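Local coordinates for alcohol dehydrogenase superfamily protein (Novosphingobium aromaticivorans, PDB 3GAZ), which probably catalyses NADP-dependent oxidation or reduction, as a member of the medium-chain alcohol dehydrogenase and enoyl reductase superfamily, at residues R126-L131 against P299-T305. Sequence-based numbering, arbitrary orientation.
Sequences RQASVL and PRLDPRT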
ATOM      1  N   ARG A 126      13.041  -9.211  22.022  1.00 14.57           N
ATOM      2  CA  ARG A 126      12.017 -10.189  21.656  1.00 15.39           C
ATOM      3  C   ARG A 126      10.688  -9.835  22.320  1.00 16.15           C
ATOM      4  O   ARG A 126       9.650  -9.791  21.661  1.00 14.74           O
ATOM      5  CB  ARG A 126      12.451 -11.600  22.074  1.00 16.78           C
ATOM      6  CG  ARG A 126      13.279 -12.348  21.021  1.00 16.54           C
ATOM      7  CD  ARG A 126      14.014 -13.549  21.626  1.00 15.79           C
ATOM      8  NE  ARG A 126      13.147 -14.386  22.453  1.00 13.97           N
ATOM      9  CZ  ARG A 126      12.179 -15.174  21.988  1.00 17.89           C
ATOM     10  NH1 ARG A 126      11.942 -15.248  20.685  1.00 15.72           N
ATOM     11  NH2 ARG A 126      11.441 -15.884  22.832  1.00 18.21           N
ATOM     12  N   GLN A 127      10.727  -9.574  23.626  1.00 15.60           N
ATOM     13  CA  GLN A 127       9.523  -9.228  24.378  1.00 15.04           C
ATOM     14  C   GLN A 127       8.810  -7.993  23.833  1.00 15.13           C
ATOM     15  O   GLN A 127       7.588  -7.977  23.708  1.00 15.05           O
ATOM     16  CB  GLN A 127       9.861  -8.974  25.848  1.00 15.86           C
ATOM     17  CG  GLN A 127      10.152 -10.204  26.677  1.00 14.49           C
ATOM     18  CD  GLN A 127      10.522  -9.834  28.103  1.00 18.61           C
ATOM     19  OE1 GLN A 127      11.489  -9.110  28.333  1.00 18.81           O
ATOM     20  NE2 GLN A 127       9.748 -10.322  29.067  1.00 18.72           N
ATOM     21  N   ALA A 128       9.578  -6.952  23.532  1.00 13.37           N
ATOM     22  CA  ALA A 128       9.010  -5.714  23.022  1.00 12.32           C
ATOM     23  C   ALA A 128       8.448  -5.865  21.610  1.00 13.75           C
ATOM     24  O   ALA A 128       7.444  -5.242  21.272  1.00 12.19           O
ATOM     25  CB  ALA A 128      10.063  -4.615  23.047  1.00 10.76           C
ATOM     26  N   SER A 129       9.090  -6.700  20.795  1.00 12.30           N
ATOM     27  CA  SER A 129       8.656  -6.900  19.412  1.00 13.84           C
ATOM     28  C   SER A 129       7.260  -7.513  19.228  1.00 12.72           C
ATOM     29  O   SER A 129       6.627  -7.300  18.195  1.00 14.14           O
ATOM     30  CB  SER A 129       9.678  -7.754  18.658  1.00 12.69           C
ATOM     31  OG  SER A 129       9.605  -9.115  19.052  1.00 13.78           O
ATOM     32  N   VAL A 130       6.775  -8.263  20.212  1.00 13.41           N
ATOM     33  CA  VAL A 130       5.458  -8.896  20.085  1.00 12.26           C
ATOM     34  C   VAL A 130       4.329  -8.090  20.715  1.00 13.85           C
ATOM     35  O   VAL A 130       3.187  -8.541  20.753  1.00 13.05           O
ATOM     36  CB  VAL A 130       5.442 -10.301  20.725  1.00 11.48           C
ATOM     37  CG1 VAL A 130       6.426 -11.204  20.017  1.00 11.50           C
ATOM     38  CG2 VAL A 130       5.774 -10.204  22.221  1.00 12.81           C
ATOM     39  N   LEU A 131       4.643  -6.888  21.182  1.00 13.70           N
ATOM     40  CA  LEU A 131       3.655  -6.046  21.853  1.00 14.46           C
ATOM     41  C   LEU A 131       2.829  -5.046  21.015  1.00 13.48           C
ATOM     42  O   LEU A 131       1.613  -4.961  21.171  1.00 13.20           O
ATOM     43  CB  LEU A 131       4.367  -5.289  22.982  1.00 15.73           C
ATOM     44  CG  LEU A 131       3.644  -4.911  24.277  1.00 19.87           C
ATOM     45  CD1 LEU A 131       2.928  -6.116  24.874  1.00 16.90           C
ATOM     46  CD2 LEU A 131       4.684  -4.371  25.264  1.00 20.96           C
ATOM     47  N   PRO A 299       4.307  -8.862  28.145  1.00 18.95           N
ATOM     48  CA  PRO A 299       3.845  -9.619  26.981  1.00 18.29           C
ATOM     49  C   PRO A 299       4.046 -11.115  27.205  1.00 18.84           C
ATOM     50  O   PRO A 299       4.984 -11.524  27.890  1.00 17.71           O
ATOM     51  CB  PRO A 299       4.733  -9.087  25.863  1.00 20.08           C
ATOM     52  CG  PRO A 299       6.033  -8.856  26.580  1.00 21.19           C
ATOM     53  CD  PRO A 299       5.571  -8.164  27.854  1.00 19.91           C
ATOM     54  N   ARG A 300       3.151 -11.925  26.650  1.00 17.57           N
ATOM     55  CA  ARG A 300       3.280 -13.367  26.773  1.00 16.09           C
ATOM     56  C   ARG A 300       4.137 -13.776  25.582  1.00 15.07           C
ATOM     57  O   ARG A 300       3.697 -13.706  24.433  1.00 15.33           O
ATOM     58  CB  ARG A 300       1.910 -14.054  26.706  1.00 13.68           C
ATOM     59  CG  ARG A 300       1.942 -15.487  27.219  1.00 13.68           C
ATOM     60  CD  ARG A 300       0.605 -16.192  27.066  1.00 14.47           C
ATOM     61  NE  ARG A 300       0.613 -17.485  27.739  1.00 15.91           N
ATOM     62  CZ  ARG A 300      -0.345 -18.399  27.622  1.00 18.93           C
ATOM     63  NH1 ARG A 300      -1.397 -18.165  26.844  1.00 20.40           N
ATOM     64  NH2 ARG A 300      -0.256 -19.544  28.292  1.00 14.82           N
ATOM     65  N   LEU A 301       5.365 -14.194  25.863  1.00 13.83           N
ATOM     66  CA  LEU A 301       6.307 -14.569  24.821  1.00 14.49           C
ATOM     67  C   LEU A 301       6.671 -16.050  24.836  1.00 14.64           C
ATOM     68  O   LEU A 301       7.175 -16.559  25.837  1.00 11.90           O
ATOM     69  CB  LEU A 301       7.575 -13.723  24.979  1.00 13.92           C
ATOM     70  CG  LEU A 301       8.773 -13.966  24.062  1.00 15.37           C
ATOM     71  CD1 LEU A 301       8.392 -13.657  22.622  1.00 14.46           C
ATOM     72  CD2 LEU A 301       9.923 -13.082  24.503  1.00 13.60           C
ATOM     73  N   ASP A 302       6.407 -16.739  23.728  1.00 13.90           N
ATOM     74  CA  ASP A 302       6.743 -18.160  23.625  1.00 14.85           C
ATOM     75  C   ASP A 302       8.277 -18.214  23.698  1.00 16.48           C
ATOM     76  O   ASP A 302       8.964 -17.476  22.988  1.00 18.43           O
ATOM     77  CB  ASP A 302       6.227 -18.723  22.295  1.00 15.94           C
ATOM     78  CG  ASP A 302       6.438 -20.222  22.166  1.00 17.22           C
ATOM     79  OD1 ASP A 302       7.607 -20.663  22.140  1.00 16.17           O
ATOM     80  OD2 ASP A 302       5.431 -20.961  22.086  1.00 17.59           O
ATOM     81  N   PRO A 303       8.828 -19.079  24.570  1.00 17.96           N
ATOM     82  CA  PRO A 303      10.274 -19.253  24.781  1.00 17.43           C
ATOM     83  C   PRO A 303      11.089 -19.618  23.547  1.00 17.23           C
ATOM     84  O   PRO A 303      12.291 -19.375  23.505  1.00 18.35           O
ATOM     85  CB  PRO A 303      10.349 -20.358  25.840  1.00 18.34           C
ATOM     86  CG  PRO A 303       9.006 -20.319  26.509  1.00 20.26           C
ATOM     87  CD  PRO A 303       8.071 -20.062  25.365  1.00 17.01           C
ATOM     88  N   ARG A 304      10.440 -20.209  22.550  1.00 18.14           N
ATOM     89  CA  ARG A 304      11.127 -20.608  21.327  1.00 17.87           C
ATOM     90  C   ARG A 304      11.732 -19.430  20.564  1.00 18.81           C
ATOM     91  O   ARG A 304      11.157 -18.342  20.527  1.00 19.45           O
ATOM     92  CB  ARG A 304      10.166 -21.372  20.414  1.00 18.86           C
ATOM     93  CG  ARG A 304       9.929 -22.812  20.849  1.00 17.84           C
ATOM     94  CD  ARG A 304       8.863 -23.477  20.004  1.00 18.63           C
ATOM     95  NE  ARG A 304       7.529 -22.960  20.301  1.00 19.26           N
ATOM     96  CZ  ARG A 304       6.413 -23.396  19.723  1.00 18.80           C
ATOM     97  NH1 ARG A 304       6.468 -24.354  18.809  1.00 16.62           N
ATOM     98  NH2 ARG A 304       5.238 -22.885  20.073  1.00 19.42           N
ATOM     99  N   THR A 305      12.898 -19.656  19.960  1.00 17.87           N
ATOM    100  CA  THR A 305      13.573 -18.619  19.184  1.00 16.21           C
ATOM    101  C   THR A 305      13.697 -19.037  17.721  1.00 17.62           C
ATOM    102  O   THR A 305      13.729 -20.234  17.404  1.00 15.09           O
ATOM    103  CB  THR A 305      14.978 -18.306  19.751  1.00 18.43           C
ATOM    104  OG1 THR A 305      15.741 -19.514  19.856  1.00 17.31           O
ATOM    105  CG2 THR A 305      14.861 -17.661  21.129  1.00 17.67           C
TER
HETATM  106  O   HOH W   1       7.449 -12.013  28.743  1.00 24.79           O
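In the GroES-like half of this medium-chain dehydrogenase fold, which in this family is the catalytic one, the short helix 125-129 is covered on one side by the irregular chain 299-305 that leads back from the Rossmann half, the presumed nucleotide-binding part; Arg-126, Leu-301 and Pro-299 carry most of the contact. The long arginine suits its place because its guanidinium can reach backbone carbonyls of a chain that forms no regular strand here. NH2 donates to Asp-302 O at 2.9 Å, an acceptor lying at the edge of the guanidinium and near its plane, while NH1 makes a weaker, more bent bond to Arg-304 O at 3.2 Å. A turn at chi3 (48°) swings the group toward these oxygens. Thr-305 CG2 sits over the centre of one guanidinium face, and Leu-301 CD1 lies over the opposite face, so methyl groups sandwich the flat cation.

Leu-301, its CG anti to the backbone N (chi1 176°), reaches toward the helix and splits its two methyls: CD2 packs on Gln-127 CG at 3.6 Å, CD1 approaches Val-130 CG1. Further along, the compact ring of Pro-299 fits against Leu-131: Leu-131 CD1 meets Pro-299 CB at 3.6 Å. Val-130 CG2 packs beside it. Gln-127 combines an apolar stem with a polar end: its amide oxygen accepts from Thr-124 N, and its NE2 donates to a water that in turn donates to Pro-299 O. An Asx turn shapes the loop that offers the carbonyls to Arg-126: Asp-302 OD1 accepts from Arg-304 N at 2.9 Å, and the carboxylate also forms a side-on salt bridge with the Arg-304 side chain.

Strand 332-334 packs against the helix through Ala-332 and Thr-334, strand 70-78 touches it through Ala-72, and Leu-131 rests on Val-166 of helix 162-173.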